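Local coordinates for nucleotidyltransferase (Thermus thermophilus HB8, PDB 1WWP), which is of undetermined function but belongs to the substrate-binding family associated with nucleotidyltransferases, an all-helical protein that probably serves such an enzyme as a dimeric partner, at residues A[26-29]-A[30-34]; A[96-99]-A[100-103]. All coordinates share one frame; numbering follows the deposited sequence.

Contact 1: residues A[26-29]-A[30-34]; sequences AIQR and FEYTF
F30 donates its backbone N to A26 O at 2.9 Å, and its CB rests against the carbonyl oxygens of A26 and I27. At E31, whose N bonds to I27 O, the side chain crosses that of Q28 at about a right angle. E31 OE2 comes 3.0 Å from Q28 NE2, but the angle is too poor for a hydrogen bond; the stronger polar partners are T87 for E31 and T90 of the second subunit for Q28. Y32 takes the chi1 of 66° that sets CG between its backbone N and carbonyl carbon, folding the ring back over R29. R29 CA thus lies 3.8 Å from the ring centroid, a CH-pi contact over one face, while R29 CG touches Y32 OH, itself hydrogen-bonded to T8 OG1, at 3.4 Å. R29 bonds to T8 O through NH1 and makes a salt bridge to D24 of the second subunit. T33 grips R29 O twice, OG1 at 2.7 Å and N at 2.9 Å, from opposite faces of the carbonyl plane. Within the helical bundle, helix 20-49 here packs against helix 2-13 through R29, Y32 and T33, and against helices 71-86 and 93-116 through F30.

Contact 2: residues A[96-99]-A[100-103]; sequences ARAI and FRRL
I99 O is approached by two successive backbone amides: R102 N donates to it at 2.9 Å from well above the carbonyl plane, and L103 N adds a weak bond at 3.3 Å. Helix 93-116 is an alpha helix of the all-helical bundle, and its bonding at I99 O mixes an i to i+3 bond, of the 3-10 kind, with a weak i to i+4 bond. Just before this the usual i to i+4 pattern holds, with F100 N bonded to A96 O at 3.0 Å and R101 N to R97 O.

The two arginines that follow turn back along the helix over A98. R101 runs its CG to within 3.0 Å of R97 O, and a bend at chi3 of -57° carries NE beside A98 CA. R102 leans back from the next position, bent at chi2, and lays one face of its guanidinium over A98 O. A98 O sits 3.1 Å from R102 NE, but the angle is too poor for a hydrogen bond; the contact is therefore probably electrostatic, the positive group lying over a carbonyl oxygen. The polar end of R102 is anchored by a salt bridge from NH1 to D83, which ties this helix to helix 71-86. Were R102 replaced by an alanine, D83 would probably be left without this charged mate, and A98 O and I99 CD1 would lose the guanidinium beside them.

On the buried side, L103 and F100 face helix 20-49. I99 contributes both its branches to the local contact: CG2 meets L103 CD2 at 4.1 Å, whereas CD1 reaches 3.6 Å from R102 NH1.

How the contacts relate
Contact 1 comes first along the chain, on helix 20-49, and contact 2 follows on helix 93-116, with the helices 56-66 and 71-86 between them in sequence. Their centres lie about 12 Å apart, and the two helices meet directly: A26 CB packs on L103 CD1 at 3.7 Å, and F30 CG on L103 CD2 at 3.8 Å. F100 packs on A26, and I27 CD1 meets A96 O, extending the seam. Contact 1 is wholly buried and also reaches the second subunit, whereas contact 2 is partly exposed and touches no other chain of the assembly. Helix 20-49 thus joins the bundle core to the dimer interface, and helix 93-116 packs on it within the same subunit.

Contact 1: residues A[26-29]-A[30-34]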
loop_
_atom_site.group_PDB
_atom_site.type_symbol
_atom_site.label_atom_id
_atom_site.label_comp_id
_atom_site.label_asym_id
_atom_site.label_seq_id
_atom_site.Cartn_x
_atom_site.Cartn_y
_atom_site.Cartn_z
ATOM N N ALA A 26 -9.148 4.291 -3.907
ATOM C CA ALA A 26 -8.854 5.576 -3.272
ATOM C C ALA A 26 -7.733 5.371 -2.255
ATOM O O ALA A 26 -6.891 6.235 -2.059
ATOM C CB ALA A 26 -10.087 6.114 -2.573
ATOM N N ILE A 27 -7.727 4.214 -1.612
ATOM C CA ILE A 27 -6.702 3.929 -0.616
ATOM C C ILE A 27 -5.340 3.758 -1.290
ATOM O O ILE A 27 -4.326 4.256 -0.808
ATOM C CB ILE A 27 -7.087 2.674 0.182
ATOM C CG1 ILE A 27 -8.306 2.994 1.046
ATOM C CG2 ILE A 27 -5.916 2.188 1.015
ATOM C CD1 ILE A 27 -8.922 1.771 1.704
ATOM N N GLN A 28 -5.331 3.061 -2.421
ATOM C CA GLN A 28 -4.113 2.853 -3.184
ATOM C C GLN A 28 -3.557 4.204 -3.638
ATOM O O GLN A 28 -2.359 4.469 -3.521
ATOM C CB GLN A 28 -4.405 1.961 -4.404
ATOM C CG GLN A 28 -3.292 1.922 -5.453
ATOM C CD GLN A 28 -2.039 1.170 -5.000
ATOM O OE1 GLN A 28 -1.070 1.069 -5.754
ATOM N NE2 GLN A 28 -2.054 0.640 -3.776
ATOM N N ARG A 29 -4.422 5.071 -4.146
ATOM C CA ARG A 29 -3.975 6.383 -4.616
ATOM C C ARG A 29 -3.480 7.245 -3.480
ATOM O O ARG A 29 -2.547 8.025 -3.639
ATOM C CB ARG A 29 -5.112 7.085 -5.366
ATOM C CG ARG A 29 -5.515 6.329 -6.622
ATOM C CD ARG A 29 -6.675 6.981 -7.404
ATOM N NE ARG A 29 -6.863 6.221 -8.638
ATOM C CZ ARG A 29 -7.745 6.489 -9.597
ATOM N NH1 ARG A 29 -8.567 7.531 -9.500
ATOM N NH2 ARG A 29 -7.803 5.695 -10.657
ATOM N N PHE A 30 -4.123 7.131 -2.329
ATOM C CA PHE A 30 -3.665 7.886 -1.176
ATOM C C PHE A 30 -2.211 7.456 -0.881
ATOM O O PHE A 30 -1.342 8.283 -0.583
ATOM C CB PHE A 30 -4.568 7.572 0.022
ATOM C CG PHE A 30 -3.955 7.916 1.351
ATOM C CD1 PHE A 30 -3.588 9.221 1.647
ATOM C CD2 PHE A 30 -3.724 6.918 2.300
ATOM C CE1 PHE A 30 -2.991 9.533 2.877
ATOM C CE2 PHE A 30 -3.122 7.225 3.544
ATOM C CZ PHE A 30 -2.757 8.528 3.825
ATOM N N GLU A 31 -1.957 6.157 -0.980
ATOM C CA GLU A 31 -0.623 5.635 -0.711
ATOM C C GLU A 31 0.436 6.296 -1.571
ATOM O O GLU A 31 1.362 6.921 -1.044
ATOM C CB GLU A 31 -0.589 4.122 -0.932
ATOM C CG GLU A 31 -1.301 3.314 0.151
ATOM C CD GLU A 31 -1.108 1.813 -0.027
ATOM O OE1 GLU A 31 -1.313 1.060 0.946
ATOM O OE2 GLU A 31 -0.748 1.376 -1.140
ATOM N N TYR A 32 0.308 6.193 -2.893
ATOM C CA TYR A 32 1.327 6.796 -3.731
ATOM C C TYR A 32 1.331 8.314 -3.735
ATOM O O TYR A 32 2.346 8.926 -4.055
ATOM C CB TYR A 32 1.299 6.218 -5.159
ATOM C CG TYR A 32 0.089 6.477 -6.030
ATOM C CD1 TYR A 32 -0.200 7.754 -6.500
ATOM C CD2 TYR A 32 -0.692 5.405 -6.493
ATOM C CE1 TYR A 32 -1.238 7.962 -7.433
ATOM C CE2 TYR A 32 -1.722 5.598 -7.417
ATOM C CZ TYR A 32 -1.988 6.875 -7.889
ATOM O OH TYR A 32 -2.976 7.045 -8.837
ATOM N N THR A 33 0.215 8.928 -3.357
ATOM C CA THR A 33 0.173 10.376 -3.288
ATOM C C THR A 33 0.926 10.823 -2.038
ATOM O O THR A 33 1.632 11.834 -2.031
ATOM C CB THR A 33 -1.280 10.899 -3.189
ATOM O OG1 THR A 33 -1.981 10.594 -4.401
ATOM C CG2 THR A 33 -1.280 12.411 -2.932
ATOM N N PHE A 34 0.748 10.063 -0.967
ATOM C CA PHE A 34 1.420 10.343 0.295
ATOM C C PHE A 34 2.935 10.266 0.117
ATOM O O PHE A 34 3.668 11.163 0.532
ATOM C CB PHE A 34 0.999 9.310 1.333
ATOM C CG PHE A 34 1.778 9.381 2.606
ATOM C CD1 PHE A 34 2.888 8.558 2.807
ATOM C CD2 PHE A 34 1.388 10.249 3.623
ATOM C CE1 PHE A 34 3.594 8.596 4.005
ATOM C CE2 PHE A 34 2.091 10.297 4.829
ATOM C CZ PHE A 34 3.198 9.466 5.016
#

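Contact 2: residues A[96-99]-A[100-103]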
loop_
_atom_site.group_PDB
_atom_site.type_symbol
_atom_site.label_atom_id
_atom_site.label_comp_id
_atom_site.label_asym_id
_atom_site.label_seq_id
_atom_site.Cartn_x
_atom_site.Cartn_y
_atom_site.Cartn_z
ATOM N N ALA A 96 -11.035 0.279 6.365
ATOM C CA ALA A 96 -11.139 0.814 5.013
ATOM C C ALA A 96 -12.104 2.005 4.928
ATOM O O ALA A 96 -11.771 3.035 4.344
ATOM C CB ALA A 96 -11.570 -0.294 4.055
ATOM N N ARG A 97 -13.296 1.858 5.507
ATOM C CA ARG A 97 -14.287 2.932 5.504
ATOM C C ARG A 97 -13.795 4.095 6.359
ATOM O O ARG A 97 -13.995 5.257 6.007
ATOM C CB ARG A 97 -15.633 2.422 6.036
ATOM C CG ARG A 97 -16.390 1.518 5.061
ATOM C CD ARG A 97 -17.630 0.915 5.713
ATOM N NE ARG A 97 -18.501 0.250 4.748
ATOM C CZ ARG A 97 -19.209 0.886 3.817
ATOM N NH1 ARG A 97 -19.148 2.208 3.723
ATOM N NH2 ARG A 97 -19.982 0.202 2.983
ATOM N N ALA A 98 -13.149 3.773 7.480
ATOM C CA ALA A 98 -12.603 4.787 8.387
ATOM C C ALA A 98 -11.460 5.577 7.725
ATOM O O ALA A 98 -11.350 6.789 7.910
ATOM C CB ALA A 98 -12.110 4.128 9.673
ATOM N N ILE A 99 -10.604 4.897 6.962
ATOM C CA ILE A 99 -9.516 5.601 6.270
ATOM C C ILE A 99 -10.145 6.496 5.202
ATOM O O ILE A 99 -9.798 7.673 5.069
ATOM C CB ILE A 99 -8.539 4.633 5.542
ATOM C CG1 ILE A 99 -7.851 3.700 6.535
ATOM C CG2 ILE A 99 -7.474 5.440 4.801
ATOM C CD1 ILE A 99 -6.942 4.411 7.495
ATOM N N PHE A 100 -11.081 5.936 4.442
ATOM C CA PHE A 100 -11.734 6.688 3.378
ATOM C C PHE A 100 -12.377 7.978 3.875
ATOM O O PHE A 100 -12.403 8.975 3.156
ATOM C CB PHE A 100 -12.803 5.840 2.681
ATOM C CG PHE A 100 -13.431 6.526 1.503
ATOM C CD1 PHE A 100 -12.737 6.646 0.300
ATOM C CD2 PHE A 100 -14.684 7.120 1.617
ATOM C CE1 PHE A 100 -13.276 7.351 -0.767
ATOM C CE2 PHE A 100 -15.233 7.829 0.549
ATOM C CZ PHE A 100 -14.528 7.948 -0.645
ATOM N N ARG A 101 -12.897 7.959 5.099
ATOM C CA ARG A 101 -13.539 9.143 5.669
ATOM C C ARG A 101 -12.548 10.278 5.898
ATOM O O ARG A 101 -12.932 11.450 5.952
ATOM C CB ARG A 101 -14.221 8.808 6.998
ATOM C CG ARG A 101 -15.378 7.823 6.900
ATOM C CD ARG A 101 -16.086 7.673 8.248
ATOM N NE ARG A 101 -15.165 7.257 9.306
ATOM C CZ ARG A 101 -15.507 7.102 10.581
ATOM N NH1 ARG A 101 -16.754 7.329 10.970
ATOM N NH2 ARG A 101 -14.597 6.714 11.467
ATOM N N ARG A 102 -11.272 9.940 6.026
ATOM C CA ARG A 102 -10.270 10.963 6.255
ATOM C C ARG A 102 -9.639 11.482 4.974
ATOM O O ARG A 102 -9.074 12.574 4.961
ATOM C CB ARG A 102 -9.185 10.415 7.172
ATOM C CG ARG A 102 -9.713 9.936 8.520
ATOM C CD ARG A 102 -8.912 8.756 9.045
ATOM N NE ARG A 102 -9.617 8.069 10.121
ATOM C CZ ARG A 102 -9.192 6.955 10.713
ATOM N NH1 ARG A 102 -8.054 6.390 10.330
ATOM N NH2 ARG A 102 -9.907 6.406 11.692
ATOM N N LEU A 103 -9.737 10.719 3.888
ATOM C CA LEU A 103 -9.109 11.145 2.641
ATOM C C LEU A 103 -9.429 12.565 2.183
ATOM O O LEU A 103 -8.545 13.265 1.685
ATOM C CB LEU A 103 -9.414 10.153 1.516
ATOM C CG LEU A 103 -8.961 8.714 1.774
ATOM C CD1 LEU A 103 -9.049 7.936 0.471
ATOM C CD2 LEU A 103 -7.524 8.681 2.307
#